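Local coordinates for dTDP-4-dehydrorhamnose reductase (Bacillus anthracis, PDB 3SC6), which catalyses the NADP(H)-dependent interconversion of dTDP-4-dehydrorhamnose and dTDP-L-rhamnose in the rhamnose biosynthetic pathway, at residues A[128-131]-A[132-136]; A[64-68]-A[69-73]; A[112-115]-A[116-120]. One frame throughout, in Å; residues are numbered along the deposited sequence.

Contact 1: residues A[128-131]-A[132-136]; sequences NIYG and ASKYA. With NAP (NADP nicotinamide-adenine-dinucleotide phosphate), chain G.
The backbone carbonyls of Asn128, Ile129, Tyr130 and Gly131 accept hydrogen bonds from the N atoms of Ala132, Ser133, Lys134 and Tyr135, so the contact is the opening of helix 129-144. Asn128 is the N-cap. Asn128 OD1 accepts from Gly131 N at 2.7 Å, almost in line with the side-chain C=O. Within the helix, Tyr130 O is shared. Lys134 N donates to Tyr130 O at 3.1 Å, and Ser133 OG folds back to the same oxygen from the same face of the peptide plane. Ser133 has chi1 near 61°, which sets OG between its own N and carbonyl carbon and turns it toward the preceding turn. Asn83 of helix 76-97 also hydrogen-bonds to Ser133 OG.

Tyr130 and Lys134 sit one turn apart and run side by side toward the cofactor. Lys134 CD lies 3.9 Å from Tyr130 OH. The Tyr130 hydroxyl reaches the nicotinamide ribose, where OH hydrogen-bonds to NADP O2D. The modelled length of that bond is very short and is not reliable in detail. O2D lies at the ring edge, near the ring plane. Lys134 bends at chi3 (66°), and NZ is modelled bonded to both O2D and O3D, though its exact place is less sure. Tyr-x-x-x-Lys is the signature of short-chain dehydrogenases/reductases. The shared grip on the ribose diol is consistent with the usual roles in that family: the tyrosine in proton transfer, the lysine in holding the cofactor.

Contact 2: residues A[64-68]-A[69-73]; sequences AAYTK and VDQAE. With NAP (NADP nicotinamide-adenine-dinucleotide phosphate), chain G.
Tyr66 turns the edge of its ring to the short, weakly bonded helix 69-72, with CE2 4.0 Å from Ala72 CA. This is the tight side of the contact. The ring also packs on Leu78 and Ile82 of helix 76-97. The methyl of Ala72 stands beside the same ring edge. At the far end of the ring, Tyr66 OH meets Gln71 CG at 3.4 Å, and the two side chains cross at about a right angle.

The other side is looser. Lys68 and Gln71 run outward next to each other, both extended beyond CG. Lys68 CG passes over one face of the Tyr66 ring, offset toward its rim, before the chain leads on to an exposed end. Ala72 N lies 2.8 Å from Lys68 O, but the N-H is bent well away from the line to that oxygen (130°), and the bond is weak. Asp70 OD2 has its salt bridge outside, with Arg251.

Ala64, Ala65 and Thr67 face NADP. Ala65 N donates to O4B of the adenine ribose at 3.2 Å. Ala64 CB lies against the adenine, 3.4 Å from N3A. Thr67 OG1 donates to the phosphate oxygen O1A over 2.7 Å, while its CG2 packs near C2D of the nicotinamide ribose. The loop after strand 59-62 thus holds NADP through one backbone N-H and one hydroxyl, with alanine and threonine methyls packed against it; among these groups none brings a charge to the phosphate.

Contact 3: residues A[112-115]-A[116-120]; sequences GDRP and EGYDE. With SO4 (sulfate ion), chain I.
The ring of Tyr118 and the guanidinium of Arg114 lie with their planes 21° apart, and Tyr118 CE1 sits over one face of the guanidinium. A sulfate ion, probably from the crystallisation liquor, is at the guanidinium edge. Arg114 NH1 donates to sulfate O2 at 3.2 Å, and NH2 makes a weaker bond to O3, which is in the plane of the group. Arg114 CD lies 3.7 Å from Tyr118 CE1, and the chain runs extended from there toward the sulfate. Asp113 OD1 stands at the edge of the Tyr118 ring, 2.5 Å from OH. The carboxylate plane is turned 24° from the ring. Asp113 N gives Tyr118 OH a weak but nearly straight bond of 3.4 Å. Phe110 stacks on Tyr118 from outside these segments.

The chain turns sharply here, in the loop between strand 100-106 and helix 129-144. Pro115 and Glu116 occupy the middle of a type I beta turn, with a weak bond from Gly117 N to Arg114 O. Glu116 folds back, bent at chi2 (-65°). Its OE2 lies 3.2 Å from Pro115 CD. The Glu116 carboxylate and the Arg114 guanidinium do not meet, since NE and OE1 are 4.8 Å apart. Buried Tyr118 thus joins the two arms of the loop. The guanidinium edge holds a sulfate in this crystal, which need not reflect a natural ligand; the arginine's charge may be partly offset by the glutamate nearby.

How the contacts relate
Contacts 1 and 2 belong to one site. Their centres are 9 Å apart, and both touch NADP. Contact 2 runs from the adenosine end past the pyrophosphate and also touches the nicotinamide ribose that contact 1 holds. The two also meet directly. Tyr130 CD1 packs 3.4 Å from Tyr66 O, and Asn128 CB 3.3 Å from Glu73 OE2. That carboxylate oxygen also receives a weak hydrogen bond from Ile129 N, at the start of helix 129-144. Contact 3 stands apart, its centre 17 Å from that of contact 1 and 22 Å from that of contact 2. It lies on the loop before helix 129-144, and Gly112 CA is about 13 Å from the nearest atoms of NADP.

Contact 1: residues A[128-131]-A[132-136]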
loop_
_atom_site.group_PDB
_atom_site.type_symbol
_atom_site.label_atom_id
_atom_site.label_comp_id
_atom_site.label_asym_id
_atom_site.label_seq_id
_atom_site.Cartn_x
_atom_site.Cartn_y
_atom_site.Cartn_z
ATOM N N ASN A 128 10.488 -5.648 10.538
ATOM C CA ASN A 128 11.655 -4.886 10.076
ATOM C C ASN A 128 11.482 -3.386 10.307
ATOM O O ASN A 128 10.412 -2.946 10.707
ATOM C CB ASN A 128 11.917 -5.186 8.595
ATOM C CG ASN A 128 10.751 -4.801 7.699
ATOM O OD1 ASN A 128 9.878 -4.027 8.085
ATOM N ND2 ASN A 128 10.757 -5.316 6.478
ATOM N N ILE A 129 12.525 -2.600 10.045
ATOM C CA ILE A 129 12.452 -1.140 10.249
ATOM C C ILE A 129 11.277 -0.492 9.526
ATOM O O ILE A 129 10.592 0.351 10.095
ATOM C CB ILE A 129 13.767 -0.431 9.885
ATOM C CG1 ILE A 129 14.883 -0.886 10.823
ATOM C CG2 ILE A 129 13.622 1.068 10.046
ATOM C CD1 ILE A 129 14.618 -0.562 12.283
ATOM N N TYR A 130 11.052 -0.865 8.272
ATOM C CA TYR A 130 9.936 -0.304 7.515
ATOM C C TYR A 130 8.627 -0.563 8.234
ATOM O O TYR A 130 7.834 0.358 8.453
ATOM C CB TYR A 130 9.892 -0.894 6.109
ATOM C CG TYR A 130 8.648 -0.546 5.310
ATOM C CD1 TYR A 130 8.534 0.656 4.622
ATOM C CD2 TYR A 130 7.609 -1.461 5.200
ATOM C CE1 TYR A 130 7.396 0.948 3.880
ATOM C CE2 TYR A 130 6.482 -1.184 4.464
ATOM C CZ TYR A 130 6.375 0.014 3.804
ATOM O OH TYR A 130 5.236 0.266 3.073
ATOM N N GLY A 131 8.409 -1.820 8.608
ATOM C CA GLY A 131 7.193 -2.209 9.308
ATOM C C GLY A 131 7.012 -1.479 10.625
ATOM O O GLY A 131 5.900 -1.064 10.962
ATOM N N ALA A 132 8.108 -1.316 11.362
ATOM C CA ALA A 132 8.084 -0.637 12.656
ATOM C C ALA A 132 7.831 0.848 12.508
ATOM O O ALA A 132 7.155 1.448 13.338
ATOM C CB ALA A 132 9.390 -0.865 13.393
ATOM N N SER A 133 8.380 1.441 11.455
ATOM C CA SER A 133 8.208 2.867 11.209
ATOM C C SER A 133 6.750 3.198 10.914
ATOM O O SER A 133 6.230 4.192 11.423
ATOM C CB SER A 133 9.090 3.332 10.053
ATOM O OG SER A 133 8.743 2.662 8.857
ATOM N N LYS A 134 6.079 2.388 10.095
ATOM C CA LYS A 134 4.682 2.690 9.810
ATOM C C LYS A 134 3.754 2.314 10.959
ATOM O O LYS A 134 2.686 2.900 11.101
ATOM C CB LYS A 134 4.194 2.189 8.453
ATOM C CG LYS A 134 4.997 2.802 7.314
ATOM C CD LYS A 134 4.335 2.652 5.968
ATOM C CE LYS A 134 3.037 3.473 5.950
ATOM N NZ LYS A 134 2.307 3.459 4.663
ATOM N N TYR A 135 4.143 1.346 11.778
ATOM C CA TYR A 135 3.301 0.987 12.911
ATOM C C TYR A 135 3.294 2.200 13.834
ATOM O O TYR A 135 2.250 2.570 14.371
ATOM C CB TYR A 135 3.782 -0.279 13.621
ATOM C CG TYR A 135 3.029 -0.560 14.901
ATOM C CD1 TYR A 135 1.718 -1.018 14.875
ATOM C CD2 TYR A 135 3.655 -0.437 16.139
ATOM C CE1 TYR A 135 1.028 -1.278 16.050
ATOM C CE2 TYR A 135 2.980 -0.709 17.317
ATOM C CZ TYR A 135 1.665 -1.132 17.266
ATOM O OH TYR A 135 0.977 -1.411 18.432
ATOM N N ALA A 136 4.463 2.828 13.985
ATOM C CA ALA A 136 4.602 4.013 14.817
ATOM C C ALA A 136 3.729 5.087 14.185
ATOM O O ALA A 136 3.125 5.905 14.874
ATOM C CB ALA A 136 6.056 4.467 14.874
HETATM P PA NAP G . 5.868 4.938 -3.547
HETATM O O1A NAP G . 7.256 4.984 -2.957
HETATM O O2A NAP G . 5.704 4.953 -5.052
HETATM O O5B NAP G . 4.996 6.147 -2.940
HETATM C C5B NAP G . 5.459 6.947 -1.856
HETATM C C4B NAP G . 5.582 8.392 -2.326
HETATM O O4B NAP G . 5.815 9.254 -1.200
HETATM C C3B NAP G . 6.745 8.584 -3.298
HETATM O O3B NAP G . 6.310 9.151 -4.536
HETATM C C2B NAP G . 7.679 9.537 -2.587
HETATM O O2B NAP G . 8.316 10.440 -3.490
HETATM C C1B NAP G . 6.752 10.249 -1.610
HETATM N N9A NAP G . 7.497 10.913 -0.505
HETATM C C8A NAP G . 8.707 10.586 -0.014
HETATM N N7A NAP G . 9.031 11.464 0.962
HETATM C C5A NAP G . 8.019 12.346 1.068
HETATM C C6A NAP G . 7.764 13.529 1.923
HETATM N N6A NAP G . 8.670 13.920 2.852
HETATM N N1A NAP G . 6.602 14.201 1.756
HETATM C C2A NAP G . 5.705 13.804 0.831
HETATM N N3A NAP G . 5.922 12.732 0.042
HETATM C C4A NAP G . 7.060 11.997 0.140
HETATM O O3 NAP G . 5.101 3.649 -2.948
HETATM P PN NAP G . 3.496 3.451 -3.042
HETATM O O1N NAP G . 3.222 1.971 -3.165
HETATM O O2N NAP G . 2.905 4.422 -4.033
HETATM O O5D NAP G . 3.005 3.918 -1.587
HETATM C C5D NAP G . 1.658 3.700 -1.169
HETATM C C4D NAP G . 1.609 3.307 0.306
HETATM O O4D NAP G . 1.386 1.894 0.435
HETATM C C3D NAP G . 2.901 3.626 1.053
HETATM O O3D NAP G . 2.620 4.428 2.203
HETATM C C2D NAP G . 3.470 2.286 1.468
HETATM O O2D NAP G . 4.042 2.373 2.773
HETATM C C1D NAP G . 2.273 1.342 1.417
HETATM N N1N NAP G . 2.629 -0.044 1.075
HETATM C C2N NAP G . 3.229 -0.317 -0.096
HETATM C C3N NAP G . 3.568 -1.626 -0.436
HETATM C C7N NAP G . 4.243 -1.899 -1.755
HETATM O O7N NAP G . 4.546 -0.955 -2.470
HETATM N N7N NAP G . 4.497 -3.151 -2.129
HETATM C C4N NAP G . 3.271 -2.655 0.453
HETATM C C5N NAP G . 2.647 -2.349 1.652
HETATM C C6N NAP G . 2.331 -1.026 1.940
HETATM P P2B NAP G . 9.873 10.259 -3.871
HETATM O O1X NAP G . 10.054 11.223 -5.018
HETATM O O2X NAP G . 10.623 10.641 -2.617
HETATM O O3X NAP G . 10.002 8.803 -4.247
#

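Contact 2: residues A[64-68]-A[69-73]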
loop_
_atom_site.group_PDB
_atom_site.type_symbol
_atom_site.label_atom_id
_atom_site.label_comp_id
_atom_site.label_asym_id
_atom_site.label_seq_id
_atom_site.Cartn_x
_atom_site.Cartn_y
_atom_site.Cartn_z
ATOM N N ALA A 64 1.948 9.340 1.039
ATOM C CA ALA A 64 3.365 9.650 1.229
ATOM C C ALA A 64 4.032 8.655 2.179
ATOM O O ALA A 64 3.461 8.293 3.211
ATOM C CB ALA A 64 3.530 11.076 1.750
ATOM N N ALA A 65 5.240 8.218 1.825
ATOM C CA ALA A 65 5.980 7.266 2.648
ATOM C C ALA A 65 7.347 6.904 2.064
ATOM O O ALA A 65 7.612 7.109 0.874
ATOM C CB ALA A 65 5.160 6.000 2.848
ATOM N N TYR A 66 8.207 6.372 2.931
ATOM C CA TYR A 66 9.549 5.944 2.569
ATOM C C TYR A 66 9.393 4.442 2.382
ATOM O O TYR A 66 9.404 3.687 3.350
ATOM C CB TYR A 66 10.526 6.265 3.700
ATOM C CG TYR A 66 11.956 5.876 3.426
ATOM C CD1 TYR A 66 12.831 6.765 2.813
ATOM C CD2 TYR A 66 12.441 4.630 3.794
ATOM C CE1 TYR A 66 14.149 6.419 2.563
ATOM C CE2 TYR A 66 13.757 4.273 3.551
ATOM C CZ TYR A 66 14.608 5.173 2.935
ATOM O OH TYR A 66 15.917 4.822 2.685
ATOM N N THR A 67 9.233 4.020 1.130
ATOM C CA THR A 67 9.044 2.606 0.802
ATOM C C THR A 67 10.296 1.848 0.353
ATOM O O THR A 67 10.215 0.972 -0.509
ATOM C CB THR A 67 7.989 2.468 -0.306
ATOM O OG1 THR A 67 8.458 3.108 -1.498
ATOM C CG2 THR A 67 6.673 3.100 0.131
ATOM N N LYS A 68 11.445 2.174 0.938
ATOM C CA LYS A 68 12.700 1.504 0.590
ATOM C C LYS A 68 13.017 0.510 1.705
ATOM O O LYS A 68 13.899 0.736 2.538
ATOM C CB LYS A 68 13.815 2.525 0.394
ATOM C CG LYS A 68 13.496 3.525 -0.708
ATOM C CD LYS A 68 14.592 4.549 -0.908
ATOM C CE LYS A 68 14.211 5.526 -2.006
ATOM N NZ LYS A 68 15.266 6.548 -2.236
ATOM N N VAL A 69 12.267 -0.588 1.695
ATOM C CA VAL A 69 12.381 -1.668 2.676
ATOM C C VAL A 69 13.811 -2.022 3.078
ATOM O O VAL A 69 14.157 -1.960 4.256
ATOM C CB VAL A 69 11.674 -2.949 2.167
ATOM C CG1 VAL A 69 11.802 -4.065 3.184
ATOM C CG2 VAL A 69 10.206 -2.674 1.883
ATOM N N ASP A 70 14.634 -2.390 2.102
ATOM C CA ASP A 70 16.030 -2.761 2.360
ATOM C C ASP A 70 16.899 -1.646 2.923
ATOM O O ASP A 70 17.589 -1.837 3.928
ATOM C CB ASP A 70 16.689 -3.289 1.082
ATOM C CG ASP A 70 16.053 -4.563 0.583
ATOM O OD1 ASP A 70 16.347 -4.970 -0.560
ATOM O OD2 ASP A 70 15.246 -5.151 1.327
ATOM N N GLN A 71 16.871 -0.485 2.279
ATOM C CA GLN A 71 17.680 0.641 2.727
ATOM C C GLN A 71 17.179 1.203 4.065
ATOM O O GLN A 71 17.904 1.920 4.756
ATOM C CB GLN A 71 17.731 1.717 1.636
ATOM C CG GLN A 71 18.634 2.902 1.951
ATOM C CD GLN A 71 18.689 3.908 0.815
ATOM O OE1 GLN A 71 19.418 4.898 0.886
ATOM N NE2 GLN A 71 17.925 3.653 -0.245
ATOM N N ALA A 72 15.944 0.858 4.427
ATOM C CA ALA A 72 15.348 1.315 5.679
ATOM C C ALA A 72 16.190 0.850 6.865
ATOM O O ALA A 72 16.271 1.534 7.882
ATOM C CB ALA A 72 13.926 0.786 5.807
ATOM N N GLU A 73 16.807 -0.321 6.724
ATOM C CA GLU A 73 17.652 -0.899 7.771
ATOM C C GLU A 73 18.906 -0.058 8.014
ATOM O O GLU A 73 19.429 -0.013 9.126
ATOM C CB GLU A 73 18.068 -2.322 7.374
ATOM C CG GLU A 73 16.918 -3.320 7.234
ATOM C CD GLU A 73 16.213 -3.604 8.548
ATOM O OE1 GLU A 73 16.788 -3.301 9.615
ATOM O OE2 GLU A 73 15.104 -4.182 8.515
HETATM P PA NAP G . 5.868 4.938 -3.547
HETATM O O1A NAP G . 7.256 4.984 -2.957
HETATM O O2A NAP G . 5.704 4.953 -5.052
HETATM O O5B NAP G . 4.996 6.147 -2.940
HETATM C C5B NAP G . 5.459 6.947 -1.856
HETATM C C4B NAP G . 5.582 8.392 -2.326
HETATM O O4B NAP G . 5.815 9.254 -1.200
HETATM C C3B NAP G . 6.745 8.584 -3.298
HETATM O O3B NAP G . 6.310 9.151 -4.536
HETATM C C2B NAP G . 7.679 9.537 -2.587
HETATM O O2B NAP G . 8.316 10.440 -3.490
HETATM C C1B NAP G . 6.752 10.249 -1.610
HETATM N N9A NAP G . 7.497 10.913 -0.505
HETATM C C8A NAP G . 8.707 10.586 -0.014
HETATM N N7A NAP G . 9.031 11.464 0.962
HETATM C C5A NAP G . 8.019 12.346 1.068
HETATM C C6A NAP G . 7.764 13.529 1.923
HETATM N N6A NAP G . 8.670 13.920 2.852
HETATM N N1A NAP G . 6.602 14.201 1.756
HETATM C C2A NAP G . 5.705 13.804 0.831
HETATM N N3A NAP G . 5.922 12.732 0.042
HETATM C C4A NAP G . 7.060 11.997 0.140
HETATM O O3 NAP G . 5.101 3.649 -2.948
HETATM P PN NAP G . 3.496 3.451 -3.042
HETATM O O1N NAP G . 3.222 1.971 -3.165
HETATM O O2N NAP G . 2.905 4.422 -4.033
HETATM O O5D NAP G . 3.005 3.918 -1.587
HETATM C C5D NAP G . 1.658 3.700 -1.169
HETATM C C4D NAP G . 1.609 3.307 0.306
HETATM O O4D NAP G . 1.386 1.894 0.435
HETATM C C3D NAP G . 2.901 3.626 1.053
HETATM O O3D NAP G . 2.620 4.428 2.203
HETATM C C2D NAP G . 3.470 2.286 1.468
HETATM O O2D NAP G . 4.042 2.373 2.773
HETATM C C1D NAP G . 2.273 1.342 1.417
HETATM N N1N NAP G . 2.629 -0.044 1.075
HETATM C C2N NAP G . 3.229 -0.317 -0.096
HETATM C C3N NAP G . 3.568 -1.626 -0.436
HETATM C C7N NAP G . 4.243 -1.899 -1.755
HETATM O O7N NAP G . 4.546 -0.955 -2.470
HETATM N N7N NAP G . 4.497 -3.151 -2.129
HETATM C C4N NAP G . 3.271 -2.655 0.453
HETATM C C5N NAP G . 2.647 -2.349 1.652
HETATM C C6N NAP G . 2.331 -1.026 1.940
HETATM P P2B NAP G . 9.873 10.259 -3.871
HETATM O O1X NAP G . 10.054 11.223 -5.018
HETATM O O2X NAP G . 10.623 10.641 -2.617
HETATM O O3X NAP G . 10.002 8.803 -4.247
#

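Contact 3: residues A[112-115]-A[116-120]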
loop_
_atom_site.group_PDB
_atom_site.type_symbol
_atom_site.label_atom_id
_atom_site.label_comp_id
_atom_site.label_asym_id
_atom_site.label_seq_id
_atom_site.Cartn_x
_atom_site.Cartn_y
_atom_site.Cartn_z
ATOM N N GLY A 112 4.440 -12.093 10.127
ATOM C CA GLY A 112 4.125 -12.810 8.897
ATOM C C GLY A 112 4.619 -14.240 8.901
ATOM O O GLY A 112 5.209 -14.706 7.928
ATOM N N ASP A 113 4.372 -14.939 10.002
ATOM C CA ASP A 113 4.793 -16.330 10.139
ATOM C C ASP A 113 3.608 -17.306 10.198
ATOM O O ASP A 113 3.798 -18.512 10.315
ATOM C CB ASP A 113 5.724 -16.479 11.349
ATOM C CG ASP A 113 5.094 -15.992 12.638
ATOM O OD1 ASP A 113 3.917 -15.576 12.613
ATOM O OD2 ASP A 113 5.785 -16.014 13.678
ATOM N N ARG A 114 2.391 -16.778 10.103
ATOM C CA ARG A 114 1.194 -17.606 10.134
ATOM C C ARG A 114 0.618 -17.684 8.731
ATOM O O ARG A 114 0.430 -16.655 8.085
ATOM C CB ARG A 114 0.148 -17.037 11.088
ATOM C CG ARG A 114 0.595 -16.961 12.535
ATOM C CD ARG A 114 -0.526 -16.436 13.422
ATOM N NE ARG A 114 -0.137 -16.378 14.830
ATOM C CZ ARG A 114 -0.937 -15.980 15.817
ATOM N NH1 ARG A 114 -2.186 -15.605 15.559
ATOM N NH2 ARG A 114 -0.490 -15.962 17.069
ATOM N N PRO A 115 0.335 -18.906 8.251
ATOM C CA PRO A 115 -0.222 -19.082 6.900
ATOM C C PRO A 115 -1.637 -18.518 6.713
ATOM O O PRO A 115 -1.937 -17.970 5.648
ATOM C CB PRO A 115 -0.208 -20.608 6.694
ATOM C CG PRO A 115 -0.082 -21.200 8.051
ATOM C CD PRO A 115 0.605 -20.192 8.920
ATOM N N GLU A 116 -2.491 -18.657 7.730
ATOM C CA GLU A 116 -3.869 -18.148 7.657
ATOM C C GLU A 116 -3.922 -16.616 7.723
ATOM O O GLU A 116 -4.889 -16.003 7.269
ATOM C CB GLU A 116 -4.782 -18.760 8.738
ATOM C CG GLU A 116 -4.383 -18.517 10.207
ATOM C CD GLU A 116 -3.066 -19.170 10.606
ATOM O OE1 GLU A 116 -2.654 -19.011 11.776
ATOM O OE2 GLU A 116 -2.449 -19.853 9.761
ATOM N N GLY A 117 -2.889 -16.004 8.297
ATOM C CA GLY A 117 -2.828 -14.550 8.405
ATOM C C GLY A 117 -3.256 -13.980 9.741
ATOM O O GLY A 117 -3.483 -14.711 10.703
ATOM N N TYR A 118 -3.370 -12.657 9.784
ATOM C CA TYR A 118 -3.764 -11.945 10.989
ATOM C C TYR A 118 -4.985 -11.074 10.722
ATOM O O TYR A 118 -5.176 -10.601 9.600
ATOM C CB TYR A 118 -2.620 -11.029 11.429
ATOM C CG TYR A 118 -1.315 -11.741 11.700
ATOM C CD1 TYR A 118 -0.998 -12.196 12.976
ATOM C CD2 TYR A 118 -0.394 -11.954 10.678
ATOM C CE1 TYR A 118 0.201 -12.847 13.230
ATOM C CE2 TYR A 118 0.806 -12.605 10.920
ATOM C CZ TYR A 118 1.097 -13.048 12.200
ATOM O OH TYR A 118 2.286 -13.694 12.449
ATOM N N ASP A 119 -5.815 -10.873 11.746
ATOM C CA ASP A 119 -6.998 -10.031 11.585
ATOM C C ASP A 119 -6.596 -8.648 12.088
ATOM O O ASP A 119 -5.489 -8.465 12.605
ATOM C CB ASP A 119 -8.244 -10.560 12.319
ATOM C CG ASP A 119 -8.097 -10.570 13.829
ATOM O OD1 ASP A 119 -9.064 -10.979 14.501
ATOM O OD2 ASP A 119 -7.040 -10.158 14.349
ATOM N N GLU A 120 -7.497 -7.684 11.966
ATOM C CA GLU A 120 -7.205 -6.326 12.392
ATOM C C GLU A 120 -7.063 -6.155 13.904
ATOM O O GLU A 120 -6.568 -5.125 14.358
ATOM C CB GLU A 120 -8.276 -5.356 11.880
ATOM C CG GLU A 120 -8.493 -5.301 10.353
ATOM C CD GLU A 120 -9.095 -6.574 9.745
ATOM O OE1 GLU A 120 -9.313 -7.565 10.472
ATOM O OE2 GLU A 120 -9.370 -6.566 8.529
HETATM S S SO4 I . -3.852 -15.959 18.836
HETATM O O1 SO4 I . -4.808 -16.143 19.926
HETATM O O2 SO4 I . -4.556 -15.477 17.650
HETATM O O3 SO4 I . -2.836 -14.985 19.235
HETATM O O4 SO4 I . -3.209 -17.235 18.535
#